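Local coordinates for inactive PncC family protein (Escherichia coli O157:H7, PDB 5KOL) that belongs to the CinA family but probably lacks nicotinamide-nucleotide (NMN) amidohydrolase activity, its actual role remaining unknown, at residues Val10-Leu21 against Leu159-Gln170. Numbering follows the deposited sequence. Where two conformers were deposited one is given.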
loop_
_atom_site.group_PDB
_atom_site.type_symbol
_atom_site.label_atom_id
_atom_site.label_comp_id
_atom_site.label_asym_id
_atom_site.label_seq_id
_atom_site.Cartn_x
_atom_site.Cartn_y
_atom_site.Cartn_z
ATOM N N VAL A 10 3.337 -4.241 23.958
ATOM C CA VAL A 10 4.311 -5.288 23.687
ATOM C C VAL A 10 5.698 -4.671 23.571
ATOM O O VAL A 10 5.871 -3.563 23.044
ATOM C CB VAL A 10 3.934 -6.073 22.420
ATOM C CG1 VAL A 10 2.631 -6.818 22.631
ATOM C CG2 VAL A 10 3.821 -5.154 21.224
ATOM N N GLN A 11 6.693 -5.372 24.105
ATOM C CA GLN A 11 8.092 -4.977 23.988
ATOM C C GLN A 11 8.729 -5.867 22.927
ATOM O O GLN A 11 8.910 -7.069 23.149
ATOM C CB GLN A 11 8.814 -5.109 25.330
ATOM C CG GLN A 11 8.113 -4.431 26.508
ATOM C CD GLN A 11 8.369 -2.929 26.590
ATOM O OE1 GLN A 11 7.705 -2.129 25.920
ATOM N NE2 GLN A 11 9.327 -2.538 27.428
ATOM N N LEU A 12 9.052 -5.292 21.772
ATOM C CA LEU A 12 9.540 -6.091 20.655
ATOM C C LEU A 12 10.829 -6.820 21.022
ATOM O O LEU A 12 11.764 -6.226 21.571
ATOM C CB LEU A 12 9.770 -5.207 19.437
ATOM C CG LEU A 12 8.531 -4.637 18.739
ATOM C CD1 LEU A 12 8.959 -3.551 17.768
ATOM C CD2 LEU A 12 7.757 -5.742 18.009
ATOM N N ALA A 13 10.876 -8.101 20.703
ATOM C CA ALA A 13 12.054 -8.940 20.889
ATOM C C ALA A 13 12.625 -9.295 19.521
ATOM O O ALA A 13 11.931 -9.230 18.498
ATOM C CB ALA A 13 11.695 -10.211 21.664
ATOM N N ASP A 14 13.898 -9.697 19.498
ATOM C CA ASP A 14 14.491 -10.081 18.219
ATOM C C ASP A 14 13.764 -11.251 17.567
ATOM O O ASP A 14 13.851 -11.420 16.343
ATOM C CB ASP A 14 15.976 -10.406 18.391
ATOM C CG ASP A 14 16.741 -9.280 19.074
ATOM O OD1 ASP A 14 17.828 -9.546 19.626
ATOM O OD2 ASP A 14 16.253 -8.127 19.048
ATOM N N THR A 15 13.058 -12.073 18.345
ATOM C CA THR A 15 12.258 -13.137 17.744
ATOM C C THR A 15 10.995 -12.606 17.077
ATOM O O THR A 15 10.381 -13.328 16.285
ATOM C CB THR A 15 11.869 -14.199 18.793
ATOM O OG1 THR A 15 11.318 -13.556 19.946
ATOM C CG2 THR A 15 13.077 -15.048 19.211
ATOM N N ASP A 16 10.596 -11.364 17.370
ATOM C CA ASP A 16 9.453 -10.737 16.701
ATOM C C ASP A 16 9.861 -10.152 15.345
ATOM O O ASP A 16 9.754 -8.953 15.089
ATOM C CB ASP A 16 8.822 -9.657 17.577
ATOM C CG ASP A 16 8.356 -10.185 18.912
ATOM O OD1 ASP A 16 8.705 -9.588 19.949
ATOM O OD2 ASP A 16 7.694 -11.245 18.936
ATOM N N THR A 17 10.340 -11.028 14.463
ATOM C CA THR A 17 10.617 -10.614 13.095
ATOM C C THR A 17 9.307 -10.450 12.319
ATOM O O THR A 17 8.272 -10.989 12.695
ATOM C CB THR A 17 11.515 -11.641 12.392
ATOM O OG1 THR A 17 10.825 -12.897 12.308
ATOM C CG2 THR A 17 12.810 -11.857 13.182
ATOM N N ILE A 18 9.364 -9.706 11.207
ATOM C CA ILE A 18 8.196 -9.641 10.325
ATOM C C ILE A 18 7.732 -11.043 9.959
ATOM O O ILE A 18 6.535 -11.341 9.955
ATOM C CB ILE A 18 8.511 -8.819 9.060
ATOM C CG1 ILE A 18 8.717 -7.356 9.424
ATOM C CG2 ILE A 18 7.398 -8.980 8.030
ATOM C CD1 ILE A 18 7.498 -6.764 10.035
ATOM N N GLU A 19 8.680 -11.925 9.648
ATOM C CA GLU A 19 8.337 -13.270 9.209
ATOM C C GLU A 19 7.587 -14.031 10.297
ATOM O O GLU A 19 6.545 -14.641 10.032
ATOM C CB GLU A 19 9.610 -14.031 8.808
ATOM C CG GLU A 19 10.324 -13.551 7.538
ATOM C CD GLU A 19 10.866 -12.114 7.618
ATOM O OE1 GLU A 19 10.728 -11.384 6.611
ATOM O OE2 GLU A 19 11.428 -11.708 8.667
ATOM N N ASN A 20 8.121 -14.029 11.529
ATOM C CA ASN A 20 7.514 -14.801 12.614
ATOM C C ASN A 20 6.171 -14.215 13.027
ATOM O O ASN A 20 5.239 -14.958 13.351
ATOM C CB ASN A 20 8.456 -14.871 13.819
ATOM C CG ASN A 20 9.644 -15.794 13.586
ATOM O OD1 ASN A 20 9.643 -16.596 12.648
ATOM N ND2 ASN A 20 10.662 -15.688 14.440
ATOM N N LEU A 21 6.054 -12.887 13.022
ATOM C CA LEU A 21 4.799 -12.248 13.412
ATOM C C LEU A 21 3.688 -12.556 12.414
ATOM O O LEU A 21 2.555 -12.844 12.810
ATOM C CB LEU A 21 5.000 -10.733 13.516
ATOM C CG LEU A 21 5.957 -10.228 14.598
ATOM C CD1 LEU A 21 6.277 -8.734 14.431
ATOM C CD2 LEU A 21 5.340 -10.537 15.968
ATOM N N LEU A 159 10.341 -0.504 12.984
ATOM C CA LEU A 159 9.772 -0.845 14.281
ATOM C C LEU A 159 8.260 -0.658 14.302
ATOM O O LEU A 159 7.545 -1.454 14.918
ATOM C CB LEU A 159 10.400 -0.010 15.386
ATOM C CG LEU A 159 11.837 -0.378 15.706
ATOM C CD1 LEU A 159 12.569 0.853 16.201
ATOM C CD2 LEU A 159 11.850 -1.530 16.718
ATOM N N ALA A 160 7.759 0.397 13.647
ATOM C CA ALA A 160 6.312 0.618 13.620
ATOM C C ALA A 160 5.589 -0.552 12.972
ATOM O O ALA A 160 4.529 -0.979 13.453
ATOM C CB ALA A 160 5.982 1.919 12.872
ATOM N N VAL A 161 6.117 -1.058 11.854
ATOM C CA VAL A 161 5.468 -2.187 11.186
ATOM C C VAL A 161 5.468 -3.409 12.106
ATOM O O VAL A 161 4.430 -4.051 12.307
ATOM C CB VAL A 161 6.125 -2.484 9.821
ATOM C CG1 VAL A 161 5.506 -3.751 9.197
ATOM C CG2 VAL A 161 5.989 -1.278 8.825
ATOM N N ARG A 162 6.626 -3.741 12.700
ATOM C CA ARG A 162 6.677 -4.892 13.611
ATOM C C ARG A 162 5.759 -4.697 14.812
ATOM O O ARG A 162 5.083 -5.637 15.248
ATOM C CB ARG A 162 8.111 -5.142 14.100
ATOM C CG ARG A 162 9.018 -5.776 13.051
ATOM C CD ARG A 162 10.501 -5.755 13.489
ATOM N NE ARG A 162 10.784 -6.570 14.661
ATOM C CZ ARG A 162 11.736 -6.282 15.545
ATOM N NH1 ARG A 162 12.466 -5.172 15.401
ATOM N NH2 ARG A 162 11.938 -7.079 16.589
ATOM N N PHE A 163 5.739 -3.491 15.379
ATOM C CA PHE A 163 4.896 -3.235 16.546
ATOM C C PHE A 163 3.411 -3.371 16.203
ATOM O O PHE A 163 2.633 -3.943 16.972
ATOM C CB PHE A 163 5.180 -1.837 17.100
ATOM C CG PHE A 163 4.308 -1.475 18.256
ATOM C CD1 PHE A 163 4.625 -1.905 19.530
ATOM C CD2 PHE A 163 3.159 -0.706 18.071
ATOM C CE1 PHE A 163 3.833 -1.601 20.607
ATOM C CE2 PHE A 163 2.353 -0.390 19.153
ATOM C CZ PHE A 163 2.681 -0.841 20.419
ATOM N N ALA A 164 2.998 -2.809 15.062
ATOM C CA ALA A 164 1.598 -2.890 14.640
ATOM C C ALA A 164 1.106 -4.336 14.593
ATOM O O ALA A 164 -0.018 -4.646 15.023
ATOM C CB ALA A 164 1.442 -2.228 13.264
ATOM N N LEU A 165 1.951 -5.231 14.082
ATOM C CA LEU A 165 1.634 -6.655 13.989
ATOM C C LEU A 165 1.656 -7.320 15.362
ATOM O O LEU A 165 0.724 -8.049 15.730
ATOM C CB LEU A 165 2.652 -7.328 13.054
ATOM C CG LEU A 165 2.637 -6.845 11.585
ATOM C CD1 LEU A 165 3.760 -7.494 10.809
ATOM C CD2 LEU A 165 1.313 -7.175 10.913
ATOM N N ALA A 166 2.737 -7.111 16.122
ATOM C CA ALA A 166 2.879 -7.770 17.418
ATOM C C ALA A 166 1.773 -7.360 18.382
ATOM O O ALA A 166 1.288 -8.181 19.178
ATOM C CB ALA A 166 4.258 -7.459 18.011
ATOM N N GLN A 167 1.373 -6.084 18.350
ATOM C CA GLN A 167 0.315 -5.660 19.262
ATOM C C GLN A 167 -1.040 -6.221 18.847
ATOM O O GLN A 167 -1.898 -6.437 19.704
ATOM C CB GLN A 167 0.250 -4.128 19.366
ATOM C CG GLN A 167 -0.749 -3.634 20.447
ATOM C CD GLN A 167 -0.242 -3.842 21.874
ATOM O OE1 GLN A 167 0.947 -3.629 22.174
ATOM N NE2 GLN A 167 -1.136 -4.264 22.760
ATOM N N LEU A 168 -1.277 -6.449 17.553
ATOM C CA LEU A 168 -2.514 -7.128 17.193
ATOM C C LEU A 168 -2.541 -8.536 17.781
ATOM O O LEU A 168 -3.574 -8.996 18.273
ATOM C CB LEU A 168 -2.700 -7.140 15.677
ATOM C CG LEU A 168 -3.962 -7.898 15.248
ATOM C CD1 LEU A 168 -5.231 -7.290 15.893
ATOM C CD2 LEU A 168 -4.091 -7.851 13.743
ATOM N N LEU A 169 -1.396 -9.222 17.762
ATOM C CA LEU A 169 -1.289 -10.525 18.401
ATOM C C LEU A 169 -1.671 -10.441 19.877
ATOM O O LEU A 169 -2.430 -11.276 20.377
ATOM C CB LEU A 169 0.139 -11.048 18.228
ATOM C CG LEU A 169 0.385 -11.576 16.804
ATOM C CD1 LEU A 169 1.834 -11.998 16.585
ATOM C CD2 LEU A 169 -0.526 -12.778 16.578
ATOM N N GLN A 170 -1.148 -9.433 20.586
ATOM C CA GLN A 170 -1.484 -9.258 21.996
ATOM C C GLN A 170 -2.984 -9.071 22.173
ATOM O O GLN A 170 -3.602 -9.686 23.044
ATOM C CB GLN A 170 -0.733 -8.056 22.579
ATOM C CG GLN A 170 -1.188 -7.651 23.993
ATOM C CD GLN A 170 -0.900 -8.723 25.038
ATOM O OE1 GLN A 170 -1.690 -8.960 25.968
ATOM N NE2 GLN A 170 0.232 -9.378 24.887
HETATM O O HOH W 1 14.256 -6.426 18.314
#
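Leu159 CD2 meets CD1 of Leu12, in one of its two conformers, at 3.7 Å, and Val161 CG1 meets the CD1 tip of Ile18. Arg162 makes most of the polar contacts. Its aliphatic CG touches Ile18 CD1 at 3.5 Å, and a bend at chi3 (65°) then swings the guanidinium up to the turn Ala13-Asp16. NE donates a short, fairly straight bond to Asp16 O (2.6 Å), which lies nearly in the guanidinium plane, while NH2 adds weak bonds to Asp16 O and Ala13 O. One water links NH2 to Asp14 OD2, and in that same conformer Leu12 CB covers one face of the group. Asp16 OD1 reinforces the turn from within by accepting from Ala13 N. At Phe163, the ring carbon CE1 touches Val10 CG2 at 3.6 Å. Leu165, Ala166 and Leu169, with Arg162, form the hole that receives Leu21 as a knob; Ala166 CB lies 3.8 Å from Leu21 CD2. The Gln167 chain, bent at chi2, brings OE1 to Val10 N for a nearly linear bond (3.0 Å, 172°) in the carbonyl plane, while NE2 donates to Lys8 O, so both polar atoms of the amide hold the N-terminal segment ahead of helix 18-31. Thr17 N-caps that helix, whose start and preceding loop thus lie over helix 153-171; the other side of 153-171 packs on the mixed sheet, giving the layered alpha/beta architecture of this CinA-family domain.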